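Local coordinates for protein phosphoserine aminotransferase SerC (Cytophaga hutchinsonii ATCC 33406, PDB 3FFR) that probably catalyses the pyridoxal-phosphate-dependent transamination that forms phosphoserine in serine biosynthesis, at residues T47-L52 and Y62-L67. Sequence-based numbering, arbitrary orientation.
With P33 (3,6,9,12,15,18-hexaoxaicosane-1,20-diol), chain K.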
loop_
_atom_site.group_PDB
_atom_site.type_symbol
_atom_site.label_atom_id
_atom_site.label_comp_id
_atom_site.label_asym_id
_atom_site.label_seq_id
_atom_site.Cartn_x
_atom_site.Cartn_y
_atom_site.Cartn_z
ATOM N N THR A 47 15.766 1.845 -10.652
ATOM C CA THR A 47 16.188 3.246 -10.465
ATOM C C THR A 47 16.014 3.666 -9.007
ATOM O O THR A 47 16.911 4.238 -8.388
ATOM C CB THR A 47 15.381 4.183 -11.373
ATOM O OG1 THR A 47 15.687 3.882 -12.746
ATOM C CG2 THR A 47 15.682 5.637 -11.085
ATOM N N ALA A 48 14.837 3.364 -8.463
ATOM C CA ALA A 48 14.528 3.710 -7.052
ATOM C C ALA A 48 15.439 2.950 -6.111
ATOM O O ALA A 48 16.056 3.529 -5.211
ATOM C CB ALA A 48 13.051 3.431 -6.717
ATOM N N SER A 49 15.556 1.645 -6.343
ATOM C CA SER A 49 16.425 0.791 -5.478
ATOM C C SER A 49 17.897 1.222 -5.520
ATOM O O SER A 49 18.541 1.472 -4.486
ATOM C CB SER A 49 16.258 -0.688 -5.859
ATOM O OG SER A 49 17.002 -1.542 -5.019
ATOM N N ASP A 50 18.428 1.359 -6.724
ATOM C CA ASP A 50 19.818 1.793 -6.870
ATOM C C ASP A 50 20.055 3.179 -6.281
ATOM O O ASP A 50 21.091 3.431 -5.666
ATOM C CB ASP A 50 20.249 1.831 -8.355
ATOM C CG ASP A 50 20.526 0.447 -8.941
ATOM O OD1 ASP A 50 20.549 -0.533 -8.169
ATOM O OD2 ASP A 50 20.730 0.339 -10.186
ATOM N N ASN A 51 19.142 4.107 -6.555
ATOM C CA ASN A 51 19.339 5.504 -6.088
ATOM C C ASN A 51 19.364 5.564 -4.571
ATOM O O ASN A 51 20.100 6.337 -3.993
ATOM C CB ASN A 51 18.289 6.483 -6.623
ATOM C CG ASN A 51 18.503 6.847 -8.091
ATOM O OD1 ASN A 51 19.503 6.432 -8.719
ATOM N ND2 ASN A 51 17.546 7.620 -8.661
ATOM N N LEU A 52 18.557 4.725 -3.922
ATOM C CA LEU A 52 18.560 4.686 -2.456
ATOM C C LEU A 52 19.902 4.138 -1.965
ATOM O O LEU A 52 20.456 4.622 -0.973
ATOM C CB LEU A 52 17.403 3.863 -1.886
ATOM C CG LEU A 52 16.033 4.538 -1.929
ATOM C CD1 LEU A 52 14.917 3.499 -1.647
ATOM C CD2 LEU A 52 15.964 5.701 -0.908
ATOM N N TYR A 62 23.518 -5.300 2.268
ATOM C CA TYR A 62 22.162 -4.758 2.448
ATOM C C TYR A 62 21.316 -4.828 1.181
ATOM O O TYR A 62 21.811 -4.681 0.061
ATOM C CB TYR A 62 22.203 -3.294 2.895
ATOM C CG TYR A 62 22.418 -3.098 4.377
ATOM C CD1 TYR A 62 23.681 -3.209 4.951
ATOM C CD2 TYR A 62 21.356 -2.793 5.212
ATOM C CE1 TYR A 62 23.855 -3.005 6.329
ATOM C CE2 TYR A 62 21.524 -2.567 6.566
ATOM C CZ TYR A 62 22.747 -2.691 7.125
ATOM O OH TYR A 62 22.876 -2.446 8.478
ATOM N N GLU A 63 20.019 -4.985 1.403
ATOM C CA GLU A 63 19.012 -4.952 0.335
ATOM C C GLU A 63 17.911 -3.934 0.668
ATOM O O GLU A 63 17.745 -3.516 1.813
ATOM C CB GLU A 63 18.411 -6.327 0.108
ATOM C CG GLU A 63 17.524 -6.312 -1.113
ATOM C CD GLU A 63 18.286 -5.920 -2.364
ATOM O OE1 GLU A 63 19.035 -6.814 -2.843
ATOM O OE2 GLU A 63 18.127 -4.756 -2.849
ATOM N N VAL A 64 17.201 -3.531 -0.374
ATOM C CA VAL A 64 16.119 -2.578 -0.266
ATOM C C VAL A 64 14.850 -3.310 -0.659
ATOM O O VAL A 64 14.809 -3.902 -1.737
ATOM C CB VAL A 64 16.319 -1.390 -1.251
ATOM C CG1 VAL A 64 15.051 -0.517 -1.342
ATOM C CG2 VAL A 64 17.503 -0.528 -0.880
ATOM N N LEU A 65 13.831 -3.259 0.199
ATOM C CA LEU A 65 12.523 -3.861 -0.066
ATOM C C LEU A 65 11.409 -2.827 0.035
ATOM O O LEU A 65 11.423 -1.947 0.894
ATOM C CB LEU A 65 12.192 -5.032 0.888
ATOM C CG LEU A 65 13.241 -6.155 0.905
ATOM C CD1 LEU A 65 12.786 -7.212 1.953
ATOM C CD2 LEU A 65 13.449 -6.794 -0.504
ATOM N N PHE A 66 10.463 -2.949 -0.884
ATOM C CA PHE A 66 9.298 -2.078 -0.907
ATOM C C PHE A 66 8.018 -2.738 -0.375
ATOM O O PHE A 66 7.642 -3.849 -0.775
ATOM C CB PHE A 66 9.014 -1.554 -2.307
ATOM C CG PHE A 66 10.140 -0.750 -2.901
ATOM C CD1 PHE A 66 10.610 0.409 -2.291
ATOM C CD2 PHE A 66 10.746 -1.164 -4.061
ATOM C CE1 PHE A 66 11.647 1.145 -2.851
ATOM C CE2 PHE A 66 11.787 -0.426 -4.627
ATOM C CZ PHE A 66 12.243 0.710 -4.017
ATOM N N LEU A 67 7.391 -2.015 0.550
ATOM C CA LEU A 67 6.131 -2.409 1.204
ATOM C C LEU A 67 5.120 -1.256 1.142
ATOM O O LEU A 67 5.362 -0.230 0.488
ATOM C CB LEU A 67 6.334 -2.920 2.626
ATOM C CG LEU A 67 7.295 -4.117 2.758
ATOM C CD1 LEU A 67 8.769 -3.723 2.733
ATOM C CD2 LEU A 67 6.973 -4.958 4.047
HETATM O O4 P33 K . 22.551 -9.543 1.836
HETATM C C3 P33 K . 21.929 -9.531 0.545
HETATM C C2 P33 K . 22.380 -8.384 -0.359
HETATM O O1 P33 K . 21.417 -8.270 -1.438
HETATM O O HOH W 1 15.639 -3.880 -4.240
#
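Leu52, Ala48 and Ser49 face Val64 and Phe66 across a buried seam between helix 39-55 and strand 62-67. The apolar part comes first. Leu52 reaches over with CD1, which lies 4.0 Å from Val64 CG1, the two side chains crossing at about a right angle. The same CD1 comes obliquely to the Phe66 ring, near CE1, while Ala48 CB, also oblique, sits 3.9 Å from Phe66 CZ. That far end of the ring points at the helix backbone too, with Ser49 N at its edge, near the ring plane.

The polar part runs through water. Ser49 OG, anti to its backbone N (chi1 -177°), packs against Val64 CB and pairs with a water at 2.8 Å. This water donates to Val64 O at 2.6 Å and to Glu63 OE2 at 3.0 Å, so one molecule ties helix to strand. Glu63, bent at chi2 (60°), curls its carboxylate back so that OE2 takes Val64 N on the anti side at 2.9 Å; OE2 also forms a salt bridge with Lys53. An alanine at Glu63 would probably leave Lys53 without this countercharge, Val64 N without its carboxylate acceptor and the water with one acceptor fewer. A polyether, probably from the crystallisation liquor, bonds weakly to OE1 of Glu63.

The strand is an edge of the mixed seven-stranded sheet characteristic of the large domain in fold-type I pyridoxal-phosphate enzymes, antiparallel to strand 200-205, with Leu65 turned from the helix onto helix 228-235. Ala48 and Leu52 also touch helix 246-262.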